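PDB 3B8X: pyridoxamine 5-phosphate-dependent dehydrase, which removes the C3'-hydroxyl group from GDP-4-keto-6-deoxy-D-mannose by a combined transamination and deoxygenation on the way to the O-antigen sugar L-colitose. Local coordinates for residues 11-16 and 191-196. The protein carries 1 engineered substitution. Numbering follows the deposited sequence.
Sequences STWDDL and HIATME
Trp13 turns the edge of its indole to the loop 191-196 and joins it by one nearly straight hydrogen bond, NE1 to Ala193 O, 2.9 Å long with an N-H...O angle of 170°. The acceptor lies in the ring plane, but the indole nitrogen sits above the plane of the Ala193 carbonyl, 37° out of it. With CG beside the backbone N and anti to the carbonyl carbon, this torsion (chi1 -65°) brings the far end of the indole up against 191-196. Farther along the same edge, the six-membered ring meets Met195: Trp13 CH2 is 3.8 Å from Met195 CG, and the two side chains cross at about a right angle. Thr12 approaches from the other end of the contact, its OG1 3.9 Å from Ala193 CB. That hydroxyl is hydrogen-bonded to Gln264 OE1 on helix 255-286, which also receives Ala193 N, so one amide oxygen links both segments. Behind the indole, Ser11 OG accepts from the backbone N of Trp13 at 3.2 Å, an ST turn. Asp14 caps helix 15-27 through OD1, which takes Leu16 N at 3.0 Å and pairs with Lys267. Phe30 of the second subunit meets the Trp13 ring, and Leu254 of that subunit packs on Met195. The contact thus joins the approach to helix 15-27 with the connection between strands 181-185 and 198-202, at the dimer interface. Chemically, the indole N-H satisfies a buried carbonyl while the carbon edge of the same ring packs against Met195, which should fix the ring's rotation.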
loop_
_atom_site.group_PDB
_atom_site.type_symbol
_atom_site.label_atom_id
_atom_site.label_comp_id
_atom_site.label_asym_id
_atom_site.label_seq_id
_atom_site.Cartn_x
_atom_site.Cartn_y
_atom_site.Cartn_z
ATOM N N SER B 11 10.096 -16.278 -15.919
ATOM C CA SER B 11 8.668 -16.488 -15.635
ATOM C C SER B 11 8.452 -17.812 -14.900
ATOM O O SER B 11 9.064 -18.829 -15.269
ATOM C CB SER B 11 7.853 -16.498 -16.939
ATOM O OG SER B 11 6.472 -16.669 -16.678
ATOM N N THR B 12 7.546 -17.815 -13.918
ATOM C CA THR B 12 7.188 -19.029 -13.176
ATOM C C THR B 12 5.771 -19.456 -13.575
ATOM O O THR B 12 5.203 -20.367 -12.991
ATOM C CB THR B 12 7.137 -18.738 -11.679
ATOM O OG1 THR B 12 6.206 -17.666 -11.472
ATOM C CG2 THR B 12 8.485 -18.318 -11.229
ATOM N N TRP B 13 5.210 -18.796 -14.594
ATOM C CA TRP B 13 3.867 -19.073 -15.040
ATOM C C TRP B 13 3.813 -19.939 -16.278
ATOM O O TRP B 13 4.717 -19.920 -17.137
ATOM C CB TRP B 13 3.155 -17.793 -15.460
ATOM C CG TRP B 13 2.907 -16.780 -14.390
ATOM C CD1 TRP B 13 3.218 -16.870 -13.074
ATOM C CD2 TRP B 13 2.167 -15.571 -14.550
ATOM N NE1 TRP B 13 2.750 -15.758 -12.400
ATOM C CE2 TRP B 13 2.125 -14.933 -13.300
ATOM C CE3 TRP B 13 1.543 -14.952 -15.647
ATOM C CZ2 TRP B 13 1.560 -13.654 -13.130
ATOM C CZ3 TRP B 13 0.942 -13.709 -15.473
ATOM C CH2 TRP B 13 0.969 -13.065 -14.215
ATOM N N ASP B 14 2.698 -20.655 -16.364
ATOM C CA ASP B 14 2.336 -21.450 -17.525
ATOM C C ASP B 14 0.900 -21.181 -17.872
ATOM O O ASP B 14 0.294 -20.210 -17.401
ATOM C CB ASP B 14 2.722 -22.953 -17.518
ATOM C CG ASP B 14 2.034 -23.787 -16.455
ATOM O OD1 ASP B 14 1.060 -23.329 -15.818
ATOM O OD2 ASP B 14 2.494 -24.937 -16.220
ATOM N N ASP B 15 0.360 -22.029 -18.727
ATOM C CA ASP B 15 -1.010 -21.843 -19.138
ATOM C C ASP B 15 -1.920 -21.713 -17.916
ATOM O O ASP B 15 -2.919 -21.005 -17.982
ATOM C CB ASP B 15 -1.476 -22.992 -20.047
ATOM C CG ASP B 15 -1.450 -24.371 -19.336
ATOM O OD1 ASP B 15 -0.377 -25.032 -19.302
ATOM O OD2 ASP B 15 -2.508 -24.809 -18.818
ATOM N N LEU B 16 -1.609 -22.410 -16.820
ATOM C CA LEU B 16 -2.472 -22.406 -15.644
ATOM C C LEU B 16 -2.651 -21.039 -15.023
ATOM O O LEU B 16 -3.753 -20.697 -14.574
ATOM C CB LEU B 16 -2.059 -23.434 -14.588
ATOM C CG LEU B 16 -2.093 -24.893 -15.069
ATOM C CD1 LEU B 16 -1.766 -25.827 -13.921
ATOM C CD2 LEU B 16 -3.459 -25.223 -15.658
ATOM N N HIS B 191 10.081 -16.437 -5.089
ATOM C CA HIS B 191 9.795 -17.866 -5.177
ATOM C C HIS B 191 8.546 -18.162 -5.989
ATOM O O HIS B 191 8.513 -19.107 -6.741
ATOM C CB HIS B 191 9.725 -18.505 -3.785
ATOM C CG HIS B 191 11.074 -18.661 -3.186
ATOM N ND1 HIS B 191 11.658 -17.679 -2.407
ATOM C CD2 HIS B 191 12.027 -19.598 -3.396
ATOM C CE1 HIS B 191 12.888 -18.057 -2.089
ATOM N NE2 HIS B 191 13.147 -19.196 -2.709
ATOM N N ILE B 192 7.507 -17.376 -5.780
ATOM C CA ILE B 192 6.256 -17.471 -6.554
ATOM C C ILE B 192 5.947 -16.039 -6.969
ATOM O O ILE B 192 6.466 -15.094 -6.356
ATOM C CB ILE B 192 5.046 -18.094 -5.780
ATOM C CG1 ILE B 192 4.577 -17.210 -4.615
ATOM C CG2 ILE B 192 5.391 -19.496 -5.367
ATOM C CD1 ILE B 192 3.221 -17.682 -3.986
ATOM N N ALA B 193 5.112 -15.862 -7.995
ATOM C CA ALA B 193 4.858 -14.513 -8.480
ATOM C C ALA B 193 3.420 -14.258 -8.871
ATOM O O ALA B 193 2.845 -15.010 -9.622
ATOM C CB ALA B 193 5.794 -14.247 -9.653
ATOM N N THR B 194 2.822 -13.193 -8.340
ATOM C CA THR B 194 1.429 -12.871 -8.611
ATOM C C THR B 194 1.387 -11.417 -9.097
ATOM O O THR B 194 0.473 -10.663 -8.785
ATOM C CB THR B 194 0.622 -12.990 -7.298
ATOM O OG1 THR B 194 1.173 -12.093 -6.317
ATOM C CG2 THR B 194 0.744 -14.378 -6.758
ATOM N N MET B 195 2.396 -11.032 -9.862
ATOM C CA MET B 195 2.569 -9.652 -10.338
ATOM C C MET B 195 3.175 -8.831 -9.180
ATOM O O MET B 195 4.332 -8.449 -9.262
ATOM C CB MET B 195 1.264 -9.074 -10.934
ATOM C CG MET B 195 0.724 -9.983 -12.018
ATOM S SD MET B 195 -0.601 -9.229 -12.990
ATOM C CE MET B 195 -1.913 -9.461 -11.929
ATOM N N GLU B 196 2.414 -8.568 -8.114
ATOM C CA GLU B 196 2.934 -7.992 -6.887
ATOM C C GLU B 196 2.105 -8.798 -5.881
ATOM O O GLU B 196 1.041 -9.330 -6.247
ATOM C CB GLU B 196 2.600 -6.492 -6.751
ATOM C CG GLU B 196 3.391 -5.578 -7.679
ATOM C CD GLU B 196 4.625 -4.950 -7.074
ATOM O OE1 GLU B 196 5.069 -5.288 -5.949
ATOM O OE2 GLU B 196 5.189 -4.108 -7.769
#